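PDB 3QV2: 5-cytosine DNA methyltransferase from Entamoeba histolytica, which probably transfers a methyl group from S-adenosyl-L-methionine to carbon 5 of cytosine, in tRNA and perhaps also in DNA. Local coordinates for residues S83-P88 / A105-H110; K155-S160 / I186-E191; I210-I215 / D265-N270; N277-I282 / Q303-S308. All coordinates share one frame; numbering follows the deposited sequence.

Contact 1 of 4, residues S83-P88 / A105-H110; sequences SPPCQP and AKSVLH. With SAH (S-adenosyl-L-homocysteine), chain B.
The loop 83-88 runs past the first turn of helix 106-115, with the CA atoms of Pro84 and Val108 6.4 Å apart and those of Pro88 and Ala105 6.7 Å apart. No hydrogen bond joins the two segments. Prolines carry the contact. The ring of Pro84 meets Val108 at about a right angle, and its CG comes within 3.6 Å of Val108 CG2. That methyl is anti to the backbone N of Val108, and this turns it onto the proline. Pro88 makes a looser contact, CG to Ala105 CB at 4.3 Å. Between them, Pro85 and Ser107 line the cofactor pocket. Pro85 CG is raised above the adenine plane but lies outside its rim, 3.5 Å from SAH C8. Ser107 CB lies 3.9 Å from SAH N6. At the other end of the ligand, SAH N donates to Ser83 OG at 2.6 Å. This loop is the Pro-Cys motif of C5-cytosine methyltransferases, and Cys86 in it is the predicted nucleophile. Two prolines of the loop thus pack on the helix segment, and the third, Pro85, faces the ligand. Ser107 also touches Asp65, another residue of the SAH site. The whole contact is buried. Strand 125-130 covers Pro84 through Ile128 and Asn130, while helix 138-149 closes over Val108 with Val139 and Ile143.

Contact 2 of 4, residues K155-S160 / I186-E191; sequences KDIICS and IQLHQE
This is a small apolar contact near the surface, where Ile157 of an outermost strand meets Ile186 and Leu188 of a following loop. The strand, 153-159, ends the mixed sheet of the Rossmann-like class I methyltransferase fold. It is antiparallel to strand 172-178, which lies between it and strand 125-130. That reversed strand is a hallmark of the fold. Backbone bonds tie Ile157 to Tyr174 and Cys159 to Arg172, so the strand is held from its sheet side. The loop 186-191 adds no backbone bond to it and packs through side chains alone. Ile157 is fully extended, with CG1 anti to the backbone N (chi1 -174°), and this carries CD1 out to the loop. There it faces two methyls that lie about a right angle apart as seen from it, 4.4 Å from Ile186 CD1 and 4.4 Å from Leu188 CD1. These are loose van der Waals distances. Ile186 also reaches Leu317 and Tyr320 of helix 311-321, so the loop bridges the sheet and that helix. Farther along, the backbone O of His189 and the carboxylate of Glu191 both bind Gln316 of the same helix. Within 186-191, His189 NE2 donates weakly to Gln187 OE1 at 2.9 Å, with the amide oxygen at the edge of the imidazole, in its plane, and an N-H...O angle of 141°.

Contact 3 of 4, residues I210-I215 / D265-N270; sequences IPSDLI and DLLNKN
Ile215 on helix 212-218 packs its CG2 methyl onto Leu266, and Ser212 one turn earlier meets Leu267. In Ile215 the two branches divide the work. CG2 is anti to the backbone N and comes to 3.7 Å from Leu266 CB. CG1 is anti to the carbonyl carbon (chi1 -65°), and its extended arm brings CD1 to 4.2 Å from Leu266 O. The side chains of Ile215 and Leu266 cross obliquely. Leu267 leaves its backbone at an angle to the helix, but chi1 of -79° turns the isobutyl group toward the helix. Its CD2 then lies 3.9 Å from Ser212 CB and 4.3 Å from Ile215 CG2, spanning one helical turn. Ser212 OG bonds a water at 2.8 Å. The same water donates to Leu267 O at 2.7 Å, so it bridges the helix start and the loop. Pro211 holds the N-cap position, and its O accepts from Ile215 N, closing the first turn. Nearby, the backbones of Ile210 and Leu271 are hydrogen-bonded. The contact lies far from the cofactor, in the smaller domain, which probably corresponds to the target-recognition region of relatives. No direct hydrogen bond crosses between the segments. Their union rests on dispersion between aliphatic groups, with one water supplying the polar link.

Contact 4 of 4, residues N277-I282 / Q303-S308; sequences NEIKKI and QCLGNS. With SAH (S-adenosyl-L-homocysteine), chain B; SO4 (sulfate ion), chain E.
Leu305 packs against Ile279 and Lys280 without any aromatic ring, so the flat group to consider is the carboxylate of SAH beside the contact. Ser308 CB approaches one face of that carboxylate obliquely, above its plane but offset to the side of the oxygens, 3.7 Å from SAH O and 3.8 Å from SAH OXT. The segment 303-308 holds the Gly-Asn-Ser motif that closes the cofactor site in C5-cytosine methyltransferases. Asn307 O also touches the ligand, at its CB. Behind this motif, two helices meet in a buried apolar contact. Helix 276-282 presents Ile279 and the base of Lys280, and helix 298-306 presents Leu305, whose two methyls go to different residues. Leu305 CD2 lies 4.0 Å from Lys280 CA. CD1 is turned toward Ile279 CB, while Ile279 CG2 meets Leu305 CB at 4.1 Å. Lys280 bends at chi2 (-89°) and again at chi3, which leads its amine away from Leu305 to the backbone O of Ser286. On the far side of the helix, Lys281 NZ forms a salt bridge with Asp201 and donates to a sulfate ion, probably from the crystallisation liquor. The turn after helix 298-306 is held in place by a double grip on one carbonyl. Leu305 O accepts from Ser308 N at 3.0 Å and from Ser308 OG at 2.6 Å, the hydroxyl being tilted 15° from the carbonyl plane.

The four contacts come in series along the chain, each closing before the next opens. Contacts 1 and 4 both touch SAH. Their centres are 21 Å apart and their nearest atoms about 6 Å, so an early loop and a late helix end converge on one cofactor. Contact 2 lies at the edge of the mixed sheet, its centre 23 Å from that of contact 1 and 21 Å from that of contact 4. Contact 3 is remote, 40 Å from contact 1 between centres, but 24 Å from contact 4. Helix 276-282 comes after contact 3 in the chain and packs beside the cofactor site, consistent with a return from the smaller domain to the catalytic one.

Contact 1 of 4, residues S83-P88 / A105-H110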
# COMPACT_ATOMS: atom_id res chain seq x y z
N SER A 83 1.68 5.07 -6.05
CA SER A 83 1.60 5.44 -4.65
C SER A 83 2.90 6.15 -4.27
O SER A 83 3.85 5.53 -3.80
CB SER A 83 1.38 4.21 -3.77
OG SER A 83 2.37 3.23 -4.00
N PRO A 84 2.94 7.47 -4.50
CA PRO A 84 4.13 8.30 -4.30
C PRO A 84 4.65 8.24 -2.87
O PRO A 84 3.88 7.92 -1.97
CB PRO A 84 3.62 9.71 -4.61
CG PRO A 84 2.43 9.51 -5.49
CD PRO A 84 1.79 8.26 -4.98
N PRO A 85 5.94 8.54 -2.67
CA PRO A 85 6.50 8.60 -1.32
C PRO A 85 5.61 9.43 -0.41
O PRO A 85 5.14 10.49 -0.81
CB PRO A 85 7.84 9.30 -1.54
CG PRO A 85 8.23 8.92 -2.93
CD PRO A 85 6.94 8.85 -3.71
N CYS A 86 5.36 8.94 0.80
CA CYS A 86 4.39 9.57 1.69
C CYS A 86 5.04 10.41 2.79
O CYS A 86 4.35 11.10 3.54
CB CYS A 86 3.50 8.50 2.33
SG CYS A 86 4.39 7.30 3.34
N GLN A 87 6.36 10.35 2.88
CA GLN A 87 7.09 11.07 3.92
C GLN A 87 6.76 12.57 3.99
O GLN A 87 6.53 13.10 5.08
CB GLN A 87 8.60 10.87 3.77
CG GLN A 87 9.07 9.43 3.91
CD GLN A 87 9.16 8.72 2.57
OE1 GLN A 87 8.46 9.06 1.62
NE2 GLN A 87 10.05 7.74 2.49
N PRO A 88 6.73 13.25 2.84
CA PRO A 88 6.53 14.71 2.84
C PRO A 88 5.21 15.15 3.47
O PRO A 88 5.04 16.33 3.77
CB PRO A 88 6.52 15.06 1.35
CG PRO A 88 7.27 13.96 0.69
CD PRO A 88 6.94 12.73 1.47
N ALA A 105 9.00 14.68 -3.04
CA ALA A 105 7.77 14.94 -3.78
C ALA A 105 8.09 15.35 -5.21
O ALA A 105 7.19 15.48 -6.05
CB ALA A 105 6.94 16.01 -3.09
N LYS A 106 9.37 15.55 -5.48
CA LYS A 106 9.83 16.03 -6.79
C LYS A 106 9.39 15.12 -7.93
O LYS A 106 9.05 15.60 -9.02
CB LYS A 106 11.35 16.18 -6.78
CG LYS A 106 11.91 16.90 -8.00
CD LYS A 106 13.39 17.20 -7.83
CE LYS A 106 13.94 18.00 -9.00
NZ LYS A 106 13.86 17.23 -10.28
N SER A 107 9.39 13.81 -7.69
CA SER A 107 9.04 12.85 -8.72
C SER A 107 7.56 12.92 -9.12
O SER A 107 7.24 12.88 -10.31
CB SER A 107 9.41 11.43 -8.28
OG SER A 107 8.91 11.15 -6.99
N VAL A 108 6.68 13.02 -8.14
CA VAL A 108 5.24 13.03 -8.41
C VAL A 108 4.79 14.36 -9.01
O VAL A 108 3.86 14.41 -9.82
CB VAL A 108 4.41 12.71 -7.15
CG1 VAL A 108 4.48 13.87 -6.16
CG2 VAL A 108 2.97 12.41 -7.53
N LEU A 109 5.46 15.45 -8.62
CA LEU A 109 5.18 16.75 -9.21
C LEU A 109 5.65 16.77 -10.66
O LEU A 109 4.99 17.35 -11.53
CB LEU A 109 5.87 17.86 -8.42
CG LEU A 109 5.29 18.20 -7.05
CD1 LEU A 109 6.19 19.17 -6.30
CD2 LEU A 109 3.88 18.76 -7.19
N HIS A 110 6.79 16.14 -10.91
CA HIS A 110 7.35 16.05 -12.25
C HIS A 110 6.37 15.38 -13.21
O HIS A 110 6.13 15.88 -14.32
CB HIS A 110 8.66 15.28 -12.22
CG HIS A 110 9.24 15.00 -13.58
ND1 HIS A 110 9.54 16.00 -14.47
CD2 HIS A 110 9.56 13.84 -14.19
CE1 HIS A 110 10.03 15.47 -15.58
NE2 HIS A 110 10.05 14.16 -15.43
N SAH B . 2.90 0.75 -3.47
CA SAH B . 4.15 0.03 -3.53
CB SAH B . 5.24 0.77 -2.76
CG SAH B . 5.15 2.27 -2.63
SD SAH B . 6.41 3.09 -1.63
C SAH B . 3.95 -1.36 -2.99
O SAH B . 4.92 -1.98 -2.47
OXT SAH B . 2.80 -1.92 -3.08
C5' SAH B . 7.21 4.35 -2.61
C4' SAH B . 8.24 3.93 -3.59
O4' SAH B . 8.53 5.01 -4.41
C3' SAH B . 9.48 3.58 -2.88
O3' SAH B . 9.71 2.22 -3.00
C2' SAH B . 10.55 4.32 -3.49
O2' SAH B . 11.59 3.48 -3.81
C1' SAH B . 9.96 4.90 -4.70
N9 SAH B . 10.60 6.13 -5.07
C8 SAH B . 10.90 7.20 -4.34
N7 SAH B . 11.50 8.09 -5.15
C5 SAH B . 11.57 7.56 -6.40
C6 SAH B . 12.08 8.02 -7.61
N6 SAH B . 12.68 9.32 -7.71
N1 SAH B . 11.99 7.21 -8.69
C2 SAH B . 11.43 6.00 -8.62
N3 SAH B . 10.93 5.54 -7.47
C4 SAH B . 10.99 6.29 -6.35

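Contact 2 of 4, residues K155-S160 / I186-E191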
# COMPACT_ATOMS: atom_id res chain seq x y z
N LYS A 155 -12.62 11.28 -8.39
CA LYS A 155 -13.29 10.84 -7.17
C LYS A 155 -12.26 10.31 -6.19
O LYS A 155 -11.37 9.54 -6.56
CB LYS A 155 -14.35 9.79 -7.46
CG LYS A 155 -15.58 10.33 -8.15
CD LYS A 155 -16.85 9.72 -7.59
CE LYS A 155 -18.09 10.33 -8.21
NZ LYS A 155 -18.15 11.80 -8.00
N ASP A 156 -12.38 10.72 -4.93
CA ASP A 156 -11.43 10.32 -3.90
C ASP A 156 -12.13 9.78 -2.66
O ASP A 156 -13.31 10.05 -2.43
CB ASP A 156 -10.53 11.51 -3.53
CG ASP A 156 -11.33 12.70 -3.04
OD1 ASP A 156 -12.56 12.73 -3.26
OD2 ASP A 156 -10.73 13.62 -2.44
N ILE A 157 -11.40 9.01 -1.86
CA ILE A 157 -11.96 8.42 -0.65
C ILE A 157 -10.88 8.10 0.37
O ILE A 157 -9.79 7.65 0.03
CB ILE A 157 -12.76 7.14 -0.96
CG1 ILE A 157 -13.46 6.63 0.30
CG2 ILE A 157 -11.85 6.07 -1.54
CD1 ILE A 157 -14.27 5.37 0.09
N ILE A 158 -11.20 8.35 1.64
CA ILE A 158 -10.36 7.93 2.75
C ILE A 158 -11.05 6.77 3.45
O ILE A 158 -12.13 6.94 4.01
CB ILE A 158 -10.13 9.07 3.76
CG1 ILE A 158 -9.35 10.21 3.11
CG2 ILE A 158 -9.41 8.55 4.99
CD1 ILE A 158 -9.04 11.35 4.05
N CYS A 159 -10.44 5.59 3.41
CA CYS A 159 -11.04 4.41 4.02
C CYS A 159 -10.00 3.43 4.55
O CYS A 159 -8.81 3.57 4.27
CB CYS A 159 -11.96 3.71 3.02
SG CYS A 159 -11.12 3.06 1.56
N SER A 160 -10.46 2.44 5.29
CA SER A 160 -9.59 1.45 5.91
C SER A 160 -10.07 0.04 5.59
O SER A 160 -11.26 -0.16 5.33
CB SER A 160 -9.54 1.66 7.43
OG SER A 160 -8.69 0.72 8.06
N ILE A 186 -19.88 5.31 -6.00
CA ILE A 186 -18.89 4.37 -5.52
C ILE A 186 -19.54 3.45 -4.49
O ILE A 186 -20.45 3.86 -3.77
CB ILE A 186 -17.68 5.08 -4.88
CG1 ILE A 186 -16.55 4.07 -4.62
CG2 ILE A 186 -18.09 5.77 -3.59
CD1 ILE A 186 -15.27 4.71 -4.15
N GLN A 187 -19.08 2.20 -4.43
CA GLN A 187 -19.65 1.25 -3.49
C GLN A 187 -18.60 0.32 -2.91
O GLN A 187 -17.71 -0.16 -3.61
CB GLN A 187 -20.75 0.43 -4.17
CG GLN A 187 -20.26 -0.47 -5.30
CD GLN A 187 -21.40 -1.19 -6.00
OE1 GLN A 187 -21.17 -2.15 -6.74
NE2 GLN A 187 -22.62 -0.75 -5.75
N LEU A 188 -18.71 0.07 -1.61
CA LEU A 188 -17.84 -0.89 -0.94
C LEU A 188 -18.65 -2.13 -0.57
O LEU A 188 -19.79 -2.01 -0.10
CB LEU A 188 -17.22 -0.28 0.32
CG LEU A 188 -16.39 1.00 0.12
CD1 LEU A 188 -16.00 1.59 1.47
CD2 LEU A 188 -15.16 0.72 -0.72
N HIS A 189 -18.08 -3.30 -0.79
CA HIS A 189 -18.73 -4.55 -0.42
C HIS A 189 -17.94 -5.22 0.70
O HIS A 189 -16.72 -5.10 0.76
CB HIS A 189 -18.82 -5.49 -1.62
CG HIS A 189 -19.24 -4.80 -2.89
ND1 HIS A 189 -18.40 -4.66 -3.97
CD2 HIS A 189 -20.41 -4.22 -3.24
CE1 HIS A 189 -19.03 -4.03 -4.94
NE2 HIS A 189 -20.25 -3.74 -4.52
N GLN A 190 -18.64 -5.92 1.58
CA GLN A 190 -17.97 -6.64 2.66
C GLN A 190 -17.28 -7.89 2.13
O GLN A 190 -17.91 -8.72 1.47
CB GLN A 190 -18.95 -6.99 3.78
CG GLN A 190 -19.47 -5.77 4.52
CD GLN A 190 -18.36 -4.87 5.01
OE1 GLN A 190 -17.56 -5.26 5.86
NE2 GLN A 190 -18.30 -3.66 4.47
N GLU A 191 -15.99 -8.01 2.41
CA GLU A 191 -15.22 -9.17 1.98
C GLU A 191 -15.68 -10.42 2.73
O GLU A 191 -16.17 -10.33 3.85
CB GLU A 191 -13.73 -8.93 2.21
CG GLU A 191 -12.84 -9.60 1.18
CD GLU A 191 -13.10 -9.09 -0.22
OE1 GLU A 191 -12.90 -7.88 -0.47
OE2 GLU A 191 -13.51 -9.90 -1.08

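Contact 3 of 4, residues I210-I215 / D265-N270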
# COMPACT_ATOMS: atom_id res chain seq x y z
N ILE A 210 8.63 -12.26 21.10
CA ILE A 210 9.22 -11.10 21.74
C ILE A 210 10.17 -11.52 22.86
O ILE A 210 9.78 -12.27 23.76
CB ILE A 210 8.14 -10.18 22.35
CG1 ILE A 210 6.89 -10.15 21.46
CG2 ILE A 210 8.69 -8.78 22.56
CD1 ILE A 210 7.11 -9.50 20.11
N PRO A 211 11.42 -11.05 22.81
CA PRO A 211 12.40 -11.33 23.86
C PRO A 211 11.89 -10.87 25.23
O PRO A 211 11.25 -9.82 25.32
CB PRO A 211 13.61 -10.49 23.43
CG PRO A 211 13.47 -10.35 21.95
CD PRO A 211 11.99 -10.24 21.71
N SER A 212 12.18 -11.65 26.27
CA SER A 212 11.69 -11.34 27.61
C SER A 212 12.14 -9.97 28.10
O SER A 212 11.36 -9.25 28.73
CB SER A 212 12.14 -12.42 28.60
OG SER A 212 11.54 -13.67 28.28
N ASP A 213 13.38 -9.60 27.81
CA ASP A 213 13.92 -8.32 28.26
C ASP A 213 13.14 -7.16 27.64
O ASP A 213 12.90 -6.14 28.29
CB ASP A 213 15.41 -8.20 27.93
CG ASP A 213 15.67 -8.09 26.44
OD1 ASP A 213 15.09 -8.88 25.66
OD2 ASP A 213 16.45 -7.20 26.04
N LEU A 214 12.76 -7.31 26.38
CA LEU A 214 11.99 -6.29 25.68
C LEU A 214 10.59 -6.18 26.28
O LEU A 214 10.05 -5.08 26.43
CB LEU A 214 11.90 -6.61 24.19
CG LEU A 214 11.12 -5.62 23.33
CD1 LEU A 214 11.61 -4.19 23.57
CD2 LEU A 214 11.21 -5.99 21.85
N ILE A 215 10.00 -7.32 26.63
CA ILE A 215 8.68 -7.34 27.24
C ILE A 215 8.67 -6.59 28.57
O ILE A 215 7.76 -5.82 28.86
CB ILE A 215 8.20 -8.78 27.50
CG1 ILE A 215 7.99 -9.52 26.17
CG2 ILE A 215 6.91 -8.78 28.31
CD1 ILE A 215 7.44 -10.92 26.34
N ASP A 265 3.50 -9.42 33.56
CA ASP A 265 2.33 -10.27 33.37
C ASP A 265 2.24 -10.79 31.94
O ASP A 265 1.48 -11.72 31.65
CB ASP A 265 1.05 -9.52 33.74
CG ASP A 265 0.96 -9.23 35.22
OD1 ASP A 265 1.58 -9.97 36.02
OD2 ASP A 265 0.26 -8.26 35.60
N LEU A 266 3.01 -10.19 31.04
CA LEU A 266 3.01 -10.58 29.64
C LEU A 266 4.04 -11.68 29.36
O LEU A 266 4.02 -12.31 28.31
CB LEU A 266 3.30 -9.37 28.75
CG LEU A 266 2.30 -8.20 28.80
CD1 LEU A 266 2.83 -7.01 28.01
CD2 LEU A 266 0.94 -8.63 28.28
N LEU A 267 4.94 -11.89 30.32
CA LEU A 267 6.04 -12.84 30.16
C LEU A 267 5.62 -14.22 29.66
O LEU A 267 6.32 -14.83 28.84
CB LEU A 267 6.84 -12.97 31.47
CG LEU A 267 7.84 -11.85 31.76
CD1 LEU A 267 8.48 -12.03 33.13
CD2 LEU A 267 8.90 -11.79 30.67
N ASN A 268 4.49 -14.72 30.14
CA ASN A 268 4.03 -16.07 29.79
C ASN A 268 2.74 -16.08 28.97
O ASN A 268 1.75 -16.70 29.37
CB ASN A 268 3.87 -16.93 31.04
CG ASN A 268 5.19 -17.34 31.65
OD1 ASN A 268 5.71 -16.69 32.55
ND2 ASN A 268 5.76 -18.44 31.15
N LYS A 269 2.76 -15.40 27.83
CA LYS A 269 1.62 -15.41 26.93
C LYS A 269 2.10 -15.69 25.51
O LYS A 269 1.38 -15.48 24.54
CB LYS A 269 0.86 -14.09 27.00
CG LYS A 269 0.50 -13.67 28.43
CD LYS A 269 -0.33 -12.39 28.47
CE LYS A 269 -1.78 -12.65 28.10
NZ LYS A 269 -2.67 -11.52 28.49
N ASN A 270 3.34 -16.16 25.41
CA ASN A 270 3.94 -16.55 24.14
C ASN A 270 3.80 -15.50 23.04
O ASN A 270 3.56 -15.84 21.88
CB ASN A 270 3.36 -17.89 23.67
CG ASN A 270 3.69 -19.03 24.61
OD1 ASN A 270 3.09 -19.15 25.68
ND2 ASN A 270 4.64 -19.86 24.22
O HOH W 1 9.01 -14.81 28.31

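Contact 4 of 4, residues N277-I282 / Q303-S308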
# COMPACT_ATOMS: atom_id res chain seq x y z
N ASN A 277 5.34 -13.15 6.07
CA ASN A 277 4.36 -13.88 5.28
C ASN A 277 2.93 -13.62 5.76
O ASN A 277 2.00 -13.59 4.96
CB ASN A 277 4.66 -15.38 5.31
CG ASN A 277 3.86 -16.16 4.28
OD1 ASN A 277 2.93 -16.88 4.63
ND2 ASN A 277 4.23 -16.01 3.01
N GLU A 278 2.78 -13.42 7.06
CA GLU A 278 1.47 -13.14 7.64
C GLU A 278 0.97 -11.75 7.26
O GLU A 278 -0.21 -11.57 6.94
CB GLU A 278 1.51 -13.30 9.17
CG GLU A 278 1.66 -14.75 9.62
CD GLU A 278 1.77 -14.89 11.12
OE1 GLU A 278 2.33 -13.97 11.77
OE2 GLU A 278 1.31 -15.91 11.66
N ILE A 279 1.86 -10.76 7.30
CA ILE A 279 1.52 -9.41 6.88
C ILE A 279 1.15 -9.43 5.40
O ILE A 279 0.19 -8.78 4.98
CB ILE A 279 2.70 -8.44 7.08
CG1 ILE A 279 3.14 -8.44 8.54
CG2 ILE A 279 2.32 -7.04 6.62
CD1 ILE A 279 4.30 -7.50 8.82
N LYS A 280 1.92 -10.18 4.62
CA LYS A 280 1.69 -10.31 3.19
C LYS A 280 0.27 -10.80 2.91
O LYS A 280 -0.39 -10.32 1.99
CB LYS A 280 2.72 -11.26 2.57
CG LYS A 280 2.66 -11.38 1.06
CD LYS A 280 1.71 -12.48 0.62
CE LYS A 280 2.13 -13.82 1.18
NZ LYS A 280 1.34 -14.93 0.59
N LYS A 281 -0.19 -11.76 3.71
CA LYS A 281 -1.54 -12.29 3.57
C LYS A 281 -2.59 -11.28 4.02
O LYS A 281 -3.66 -11.16 3.42
CB LYS A 281 -1.69 -13.61 4.33
CG LYS A 281 -1.05 -14.80 3.64
CD LYS A 281 -1.22 -16.08 4.44
CE LYS A 281 -0.36 -16.07 5.69
NZ LYS A 281 -0.46 -17.36 6.44
N ILE A 282 -2.29 -10.55 5.09
CA ILE A 282 -3.21 -9.54 5.60
C ILE A 282 -3.40 -8.40 4.60
O ILE A 282 -4.49 -7.83 4.50
CB ILE A 282 -2.74 -8.97 6.96
CG1 ILE A 282 -2.73 -10.07 8.02
CG2 ILE A 282 -3.63 -7.82 7.39
CD1 ILE A 282 -2.30 -9.59 9.39
N GLN A 303 10.17 -3.93 6.03
CA GLN A 303 10.24 -2.56 5.54
C GLN A 303 9.42 -2.38 4.26
O GLN A 303 8.65 -1.42 4.14
CB GLN A 303 11.69 -2.15 5.30
CG GLN A 303 12.54 -2.14 6.56
CD GLN A 303 14.02 -1.98 6.27
OE1 GLN A 303 14.42 -1.73 5.14
NE2 GLN A 303 14.84 -2.13 7.31
N CYS A 304 9.59 -3.30 3.32
CA CYS A 304 8.85 -3.25 2.06
C CYS A 304 7.35 -3.42 2.31
O CYS A 304 6.54 -2.65 1.79
CB CYS A 304 9.35 -4.34 1.10
SG CYS A 304 11.04 -4.09 0.51
N LEU A 305 7.00 -4.42 3.11
CA LEU A 305 5.60 -4.68 3.43
C LEU A 305 4.96 -3.49 4.15
O LEU A 305 3.82 -3.13 3.86
CB LEU A 305 5.47 -5.95 4.28
CG LEU A 305 5.76 -7.26 3.55
CD1 LEU A 305 6.03 -8.39 4.53
CD2 LEU A 305 4.60 -7.61 2.62
N GLY A 306 5.69 -2.90 5.08
CA GLY A 306 5.21 -1.75 5.82
C GLY A 306 4.90 -0.58 4.90
O GLY A 306 4.05 0.25 5.21
N ASN A 307 5.61 -0.52 3.78
CA ASN A 307 5.43 0.56 2.81
C ASN A 307 4.45 0.22 1.69
O ASN A 307 4.21 1.04 0.81
CB ASN A 307 6.78 0.97 2.22
CG ASN A 307 7.64 1.74 3.20
OD1 ASN A 307 7.14 2.53 3.99
ND2 ASN A 307 8.95 1.50 3.16
N SER A 308 3.90 -0.99 1.73
CA SER A 308 3.00 -1.45 0.66
C SER A 308 1.58 -0.92 0.84
O SER A 308 1.38 0.19 1.34
CB SER A 308 3.00 -2.97 0.58
OG SER A 308 2.37 -3.54 1.72
N SAH B . 2.90 0.75 -3.47
CA SAH B . 4.15 0.03 -3.53
CB SAH B . 5.24 0.77 -2.76
CG SAH B . 5.15 2.27 -2.63
SD SAH B . 6.41 3.09 -1.63
C SAH B . 3.95 -1.36 -2.99
O SAH B . 4.92 -1.98 -2.47
OXT SAH B . 2.80 -1.92 -3.08
C5' SAH B . 7.21 4.35 -2.61
C4' SAH B . 8.24 3.93 -3.59
O4' SAH B . 8.53 5.01 -4.41
C3' SAH B . 9.48 3.58 -2.88
O3' SAH B . 9.71 2.22 -3.00
C2' SAH B . 10.55 4.32 -3.49
O2' SAH B . 11.59 3.48 -3.81
C1' SAH B . 9.96 4.90 -4.70
N9 SAH B . 10.60 6.13 -5.07
C8 SAH B . 10.90 7.20 -4.34
N7 SAH B . 11.50 8.09 -5.15
C5 SAH B . 11.57 7.56 -6.40
C6 SAH B . 12.08 8.02 -7.61
N6 SAH B . 12.68 9.32 -7.71
N1 SAH B . 11.99 7.21 -8.69
C2 SAH B . 11.43 6.00 -8.62
N3 SAH B . 10.93 5.54 -7.47
C4 SAH B . 10.99 6.29 -6.35
S SO4 E . 0.35 -20.28 3.76
O1 SO4 E . 1.41 -19.84 4.66
O2 SO4 E . -0.93 -19.71 4.22
O3 SO4 E . 0.66 -19.85 2.40
O4 SO4 E . 0.24 -21.74 3.73